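Putative lipoprotein (Pseudomonas protegens, PDB 4KT3) probably serves as the immunity protein that binds and neutralises a peptidoglycan glycoside hydrolase effector of the type VI secretion system. Local coordinates at residues B[37-50]-B[61-73]. Residues are numbered along the deposited sequence; the frame is centred on the assembly and turned at random.
Sequences YQLQRPGVFIDGDL and GYYDFSLGYNDPK
F45 turns one face of its ring over the backbone of G68, whose C lies 3.4 Å from F45 CE2. From CB, CG sits between the backbone N and the carbonyl carbon (chi1 61°), which folds the ring across the neighbouring strand. CG lies nearest G68 O, CD1 nearest G68 N, CD2 passes the G68 carbonyl, and CZ meets G68 CA at 3.5 Å. With G68 CA 23° off the ring normal, this qualifies as a CH-pi contact over the face, made where G68 has no side chain to intervene. At the ring's edge, near its plane, CE1 comes within 4.0 Å of S66 OG.

Beneath the ring, F45 and G68 form a hydrogen-bonded pair, F45 N to G68 O and G68 N to F45 O; D47 and S66 repeat the pattern. Strands 44-47 and 62-69 thus run antiparallel (167°) at one margin of a five-stranded sheet, 44-47 being outermost within the chain.

On the face bearing V44 and I46, L67 splits its methyls: CD1 lies 3.7 Å from L39 CD2 and also packs on V44 and I46, while L67 CD2 comes 3.4 Å from Y37 CD1, obliquely to the ring. Next to the V44-Y69 pair, N70 N donates to G43 O at 3.0 Å from above the carbonyl plane, and a water joins that oxygen to N70 ND2. N70 OD1 is hydrogen-bonded to T77 OG1 of its own chain and to H88 NE2 of the partner chain, placing this end of the sheet at the complex interface.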
loop_
_atom_site.group_PDB
_atom_site.type_symbol
_atom_site.label_atom_id
_atom_site.label_comp_id
_atom_site.label_asym_id
_atom_site.label_seq_id
_atom_site.Cartn_x
_atom_site.Cartn_y
_atom_site.Cartn_z
ATOM N N TYR B 37 14.484 3.736 -6.511
ATOM C CA TYR B 37 13.277 4.216 -5.823
ATOM C C TYR B 37 13.370 5.670 -5.326
ATOM O O TYR B 37 12.344 6.284 -5.045
ATOM C CB TYR B 37 12.886 3.315 -4.646
ATOM C CG TYR B 37 11.991 2.142 -4.982
ATOM C CD1 TYR B 37 10.703 2.326 -5.469
ATOM C CD2 TYR B 37 12.425 0.849 -4.764
ATOM C CE1 TYR B 37 9.879 1.237 -5.745
ATOM C CE2 TYR B 37 11.620 -0.239 -5.036
ATOM C CZ TYR B 37 10.352 -0.046 -5.523
ATOM O OH TYR B 37 9.575 -1.154 -5.778
ATOM N N GLN B 38 14.580 6.208 -5.186
ATOM C CA GLN B 38 14.748 7.643 -4.939
ATOM C C GLN B 38 14.378 8.137 -3.533
ATOM O O GLN B 38 13.766 9.195 -3.404
ATOM C CB GLN B 38 13.899 8.422 -5.953
ATOM N N LEU B 39 14.772 7.414 -2.484
ATOM C CA LEU B 39 14.279 7.705 -1.130
ATOM C C LEU B 39 14.587 9.111 -0.611
ATOM O O LEU B 39 13.930 9.582 0.324
ATOM C CB LEU B 39 14.821 6.683 -0.124
ATOM C CG LEU B 39 14.479 5.228 -0.417
ATOM C CD1 LEU B 39 14.882 4.350 0.762
ATOM C CD2 LEU B 39 12.996 5.085 -0.727
ATOM N N GLN B 40 15.585 9.763 -1.201
ATOM C CA GLN B 40 15.995 11.099 -0.776
ATOM C C GLN B 40 15.643 12.141 -1.838
ATOM O O GLN B 40 16.527 12.744 -2.449
ATOM C CB GLN B 40 17.504 11.135 -0.490
ATOM N N ARG B 41 14.346 12.330 -2.056
ATOM C CA ARG B 41 13.831 13.372 -2.936
ATOM C C ARG B 41 12.642 13.993 -2.206
ATOM O O ARG B 41 11.877 13.281 -1.554
ATOM C CB ARG B 41 13.398 12.785 -4.282
ATOM N N PRO B 42 12.487 15.323 -2.286
ATOM C CA PRO B 42 11.426 15.938 -1.477
ATOM C C PRO B 42 10.033 15.376 -1.768
ATOM O O PRO B 42 9.679 15.125 -2.917
ATOM C CB PRO B 42 11.523 17.426 -1.844
ATOM C CG PRO B 42 12.944 17.602 -2.274
ATOM C CD PRO B 42 13.283 16.333 -3.002
ATOM N N GLY B 43 9.258 15.174 -0.708
ATOM C CA GLY B 43 7.911 14.640 -0.832
ATOM C C GLY B 43 7.823 13.135 -0.693
ATOM O O GLY B 43 6.734 12.605 -0.517
ATOM N N VAL B 44 8.960 12.446 -0.757
ATOM C CA VAL B 44 8.979 10.993 -0.640
ATOM C C VAL B 44 9.041 10.562 0.826
ATOM O O VAL B 44 9.725 11.185 1.638
ATOM C CB VAL B 44 10.174 10.389 -1.392
ATOM C CG1 VAL B 44 10.228 8.888 -1.194
ATOM C CG2 VAL B 44 10.099 10.730 -2.876
ATOM N N PHE B 45 8.331 9.494 1.161
ATOM C CA PHE B 45 8.330 8.998 2.535
ATOM C C PHE B 45 8.171 7.490 2.590
ATOM O O PHE B 45 7.609 6.882 1.692
ATOM C CB PHE B 45 7.165 9.608 3.303
ATOM C CG PHE B 45 5.827 9.266 2.718
ATOM C CD1 PHE B 45 5.228 8.052 3.001
ATOM C CD2 PHE B 45 5.184 10.146 1.865
ATOM C CE1 PHE B 45 4.011 7.719 2.466
ATOM C CE2 PHE B 45 3.960 9.826 1.320
ATOM C CZ PHE B 45 3.367 8.607 1.614
ATOM N N ILE B 46 8.679 6.902 3.666
ATOM C CA ILE B 46 8.332 5.549 4.045
ATOM C C ILE B 46 7.499 5.645 5.309
ATOM O O ILE B 46 7.896 6.306 6.265
ATOM C CB ILE B 46 9.585 4.695 4.309
ATOM C CG1 ILE B 46 10.341 4.460 3.001
ATOM C CG2 ILE B 46 9.211 3.355 4.948
ATOM C CD1 ILE B 46 11.657 3.743 3.177
ATOM N N ASP B 47 6.353 4.970 5.311
ATOM C CA ASP B 47 5.433 5.000 6.439
ATOM C C ASP B 47 5.251 3.595 7.004
ATOM O O ASP B 47 4.756 2.700 6.308
ATOM C CB ASP B 47 4.088 5.526 5.955
ATOM C CG ASP B 47 3.123 5.831 7.076
ATOM O OD1 ASP B 47 3.387 5.481 8.240
ATOM O OD2 ASP B 47 2.071 6.427 6.773
ATOM N N GLY B 48 5.620 3.402 8.267
ATOM C CA GLY B 48 5.448 2.110 8.913
ATOM C C GLY B 48 4.259 2.055 9.858
ATOM O O GLY B 48 4.053 1.045 10.528
ATOM N N ASP B 49 3.460 3.120 9.905
ATOM C CA ASP B 49 2.279 3.141 10.771
ATOM C C ASP B 49 1.086 2.532 10.034
ATOM O O ASP B 49 0.110 3.222 9.680
ATOM C CB ASP B 49 1.975 4.568 11.235
ATOM C CG ASP B 49 0.855 4.627 12.257
ATOM O OD1 ASP B 49 0.479 3.568 12.799
ATOM O OD2 ASP B 49 0.355 5.744 12.529
ATOM N N LEU B 50 1.209 1.235 9.774
ATOM C CA LEU B 50 0.170 0.456 9.131
ATOM C C LEU B 50 -0.322 -0.572 10.148
ATOM O O LEU B 50 0.470 -1.357 10.679
ATOM C CB LEU B 50 0.725 -0.236 7.893
ATOM C CG LEU B 50 1.312 0.666 6.812
ATOM C CD1 LEU B 50 1.649 -0.159 5.572
ATOM C CD2 LEU B 50 0.384 1.798 6.458
ATOM N N GLY B 61 3.991 -11.882 11.592
ATOM C CA GLY B 61 5.353 -12.280 11.262
ATOM C C GLY B 61 6.157 -11.197 10.566
ATOM O O GLY B 61 7.378 -11.335 10.413
ATOM N N TYR B 62 5.471 -10.133 10.137
ATOM C CA TYR B 62 6.076 -9.048 9.357
ATOM C C TYR B 62 5.694 -7.682 9.932
ATOM O O TYR B 62 4.696 -7.546 10.653
ATOM C CB TYR B 62 5.589 -9.100 7.888
ATOM C CG TYR B 62 5.907 -10.402 7.205
ATOM C CD1 TYR B 62 5.093 -11.513 7.383
ATOM C CD2 TYR B 62 7.017 -10.529 6.392
ATOM C CE1 TYR B 62 5.409 -12.732 6.802
ATOM C CE2 TYR B 62 7.343 -11.735 5.803
ATOM C CZ TYR B 62 6.534 -12.827 5.997
ATOM O OH TYR B 62 6.853 -14.036 5.416
ATOM N N TYR B 63 6.488 -6.672 9.596
ATOM C CA TYR B 63 6.053 -5.287 9.704
ATOM C C TYR B 63 5.820 -4.766 8.288
ATOM O O TYR B 63 6.620 -5.036 7.392
ATOM C CB TYR B 63 7.115 -4.449 10.393
ATOM C CG TYR B 63 7.191 -4.683 11.875
ATOM C CD1 TYR B 63 6.135 -4.335 12.703
ATOM C CD2 TYR B 63 8.322 -5.243 12.449
ATOM C CE1 TYR B 63 6.198 -4.545 14.063
ATOM C CE2 TYR B 63 8.399 -5.453 13.802
ATOM C CZ TYR B 63 7.334 -5.109 14.606
ATOM O OH TYR B 63 7.420 -5.314 15.961
ATOM N N ASP B 64 4.733 -4.027 8.085
ATOM C CA ASP B 64 4.407 -3.488 6.764
ATOM C C ASP B 64 4.798 -2.012 6.645
ATOM O O ASP B 64 4.742 -1.251 7.628
ATOM C CB ASP B 64 2.909 -3.610 6.476
ATOM C CG ASP B 64 2.438 -5.040 6.288
ATOM O OD1 ASP B 64 3.234 -5.996 6.414
ATOM O OD2 ASP B 64 1.222 -5.196 6.038
ATOM N N PHE B 65 5.162 -1.604 5.429
ATOM C CA PHE B 65 5.599 -0.240 5.156
ATOM C C PHE B 65 5.079 0.203 3.807
ATOM O O PHE B 65 5.062 -0.578 2.854
ATOM C CB PHE B 65 7.132 -0.150 5.119
ATOM C CG PHE B 65 7.783 -0.555 6.390
ATOM C CD1 PHE B 65 8.024 0.382 7.386
ATOM C CD2 PHE B 65 8.144 -1.881 6.609
ATOM C CE1 PHE B 65 8.615 0.007 8.573
ATOM C CE2 PHE B 65 8.738 -2.254 7.796
ATOM C CZ PHE B 65 8.981 -1.308 8.774
ATOM N N SER B 66 4.652 1.457 3.722
ATOM C CA SER B 66 4.295 2.023 2.430
ATOM C C SER B 66 5.368 3.007 1.991
ATOM O O SER B 66 5.997 3.668 2.819
ATOM C CB SER B 66 2.939 2.718 2.496
ATOM O OG SER B 66 3.005 3.887 3.275
ATOM N N LEU B 67 5.578 3.082 0.680
ATOM C CA LEU B 67 6.492 4.031 0.075
ATOM C C LEU B 67 5.657 4.953 -0.796
ATOM O O LEU B 67 4.926 4.505 -1.680
ATOM C CB LEU B 67 7.516 3.300 -0.772
ATOM C CG LEU B 67 8.467 4.174 -1.591
ATOM C CD1 LEU B 67 9.340 5.039 -0.690
ATOM C CD2 LEU B 67 9.311 3.289 -2.492
ATOM N N GLY B 68 5.741 6.246 -0.534
ATOM C CA GLY B 68 4.864 7.179 -1.204
ATOM C C GLY B 68 5.485 8.523 -1.485
ATOM O O GLY B 68 6.615 8.795 -1.093
ATOM N N TYR B 69 4.694 9.372 -2.131
ATOM C CA TYR B 69 5.170 10.605 -2.695
ATOM C C TYR B 69 4.037 11.619 -2.771
ATOM O O TYR B 69 2.999 11.335 -3.364
ATOM C CB TYR B 69 5.692 10.300 -4.098
ATOM C CG TYR B 69 6.092 11.509 -4.892
ATOM C CD1 TYR B 69 7.010 12.405 -4.383
ATOM C CD2 TYR B 69 5.566 11.742 -6.160
ATOM C CE1 TYR B 69 7.401 13.508 -5.093
ATOM C CE2 TYR B 69 5.950 12.853 -6.889
ATOM C CZ TYR B 69 6.873 13.739 -6.343
ATOM O OH TYR B 69 7.296 14.862 -7.029
ATOM N N ASN B 70 4.244 12.806 -2.194
ATOM C CA ASN B 70 3.283 13.905 -2.345
ATOM C C ASN B 70 3.870 15.015 -3.210
ATOM O O ASN B 70 4.910 15.614 -2.879
ATOM C CB ASN B 70 2.845 14.474 -0.990
ATOM C CG ASN B 70 1.888 13.564 -0.246
ATOM O OD1 ASN B 70 0.769 13.303 -0.705
ATOM N ND2 ASN B 70 2.319 13.077 0.915
ATOM N N ASP B 71 3.183 15.292 -4.310
ATOM C CA ASP B 71 3.559 16.314 -5.274
ATOM C C ASP B 71 2.458 17.371 -5.235
ATOM O O ASP B 71 1.283 17.031 -5.318
ATOM C CB ASP B 71 3.622 15.669 -6.658
ATOM C CG ASP B 71 4.151 16.599 -7.729
ATOM O OD1 ASP B 71 4.037 17.839 -7.589
ATOM O OD2 ASP B 71 4.673 16.068 -8.734
ATOM N N PRO B 72 2.819 18.655 -5.090
ATOM C CA PRO B 72 1.772 19.683 -5.042
ATOM C C PRO B 72 1.013 19.836 -6.350
ATOM O O PRO B 72 -0.102 20.354 -6.341
ATOM C CB PRO B 72 2.549 20.969 -4.732
ATOM C CG PRO B 72 3.942 20.696 -5.189
ATOM C CD PRO B 72 4.160 19.235 -4.894
ATOM N N LYS B 73 1.585 19.407 -7.467
ATOM C CA LYS B 73 0.819 19.467 -8.700
ATOM C C LYS B 73 -0.172 18.319 -8.819
ATOM O O LYS B 73 -1.024 18.322 -9.707
ATOM C CB LYS B 73 1.714 19.547 -9.936
ATOM C CG LYS B 73 2.501 18.310 -10.228
HETATM O O HOH W 1 4.920 13.770 1.790
HETATM O O HOH W 2 0.873 5.131 4.081
HETATM O O HOH W 3 5.329 -1.297 10.326
HETATM O O HOH W 4 3.053 -2.865 10.307
#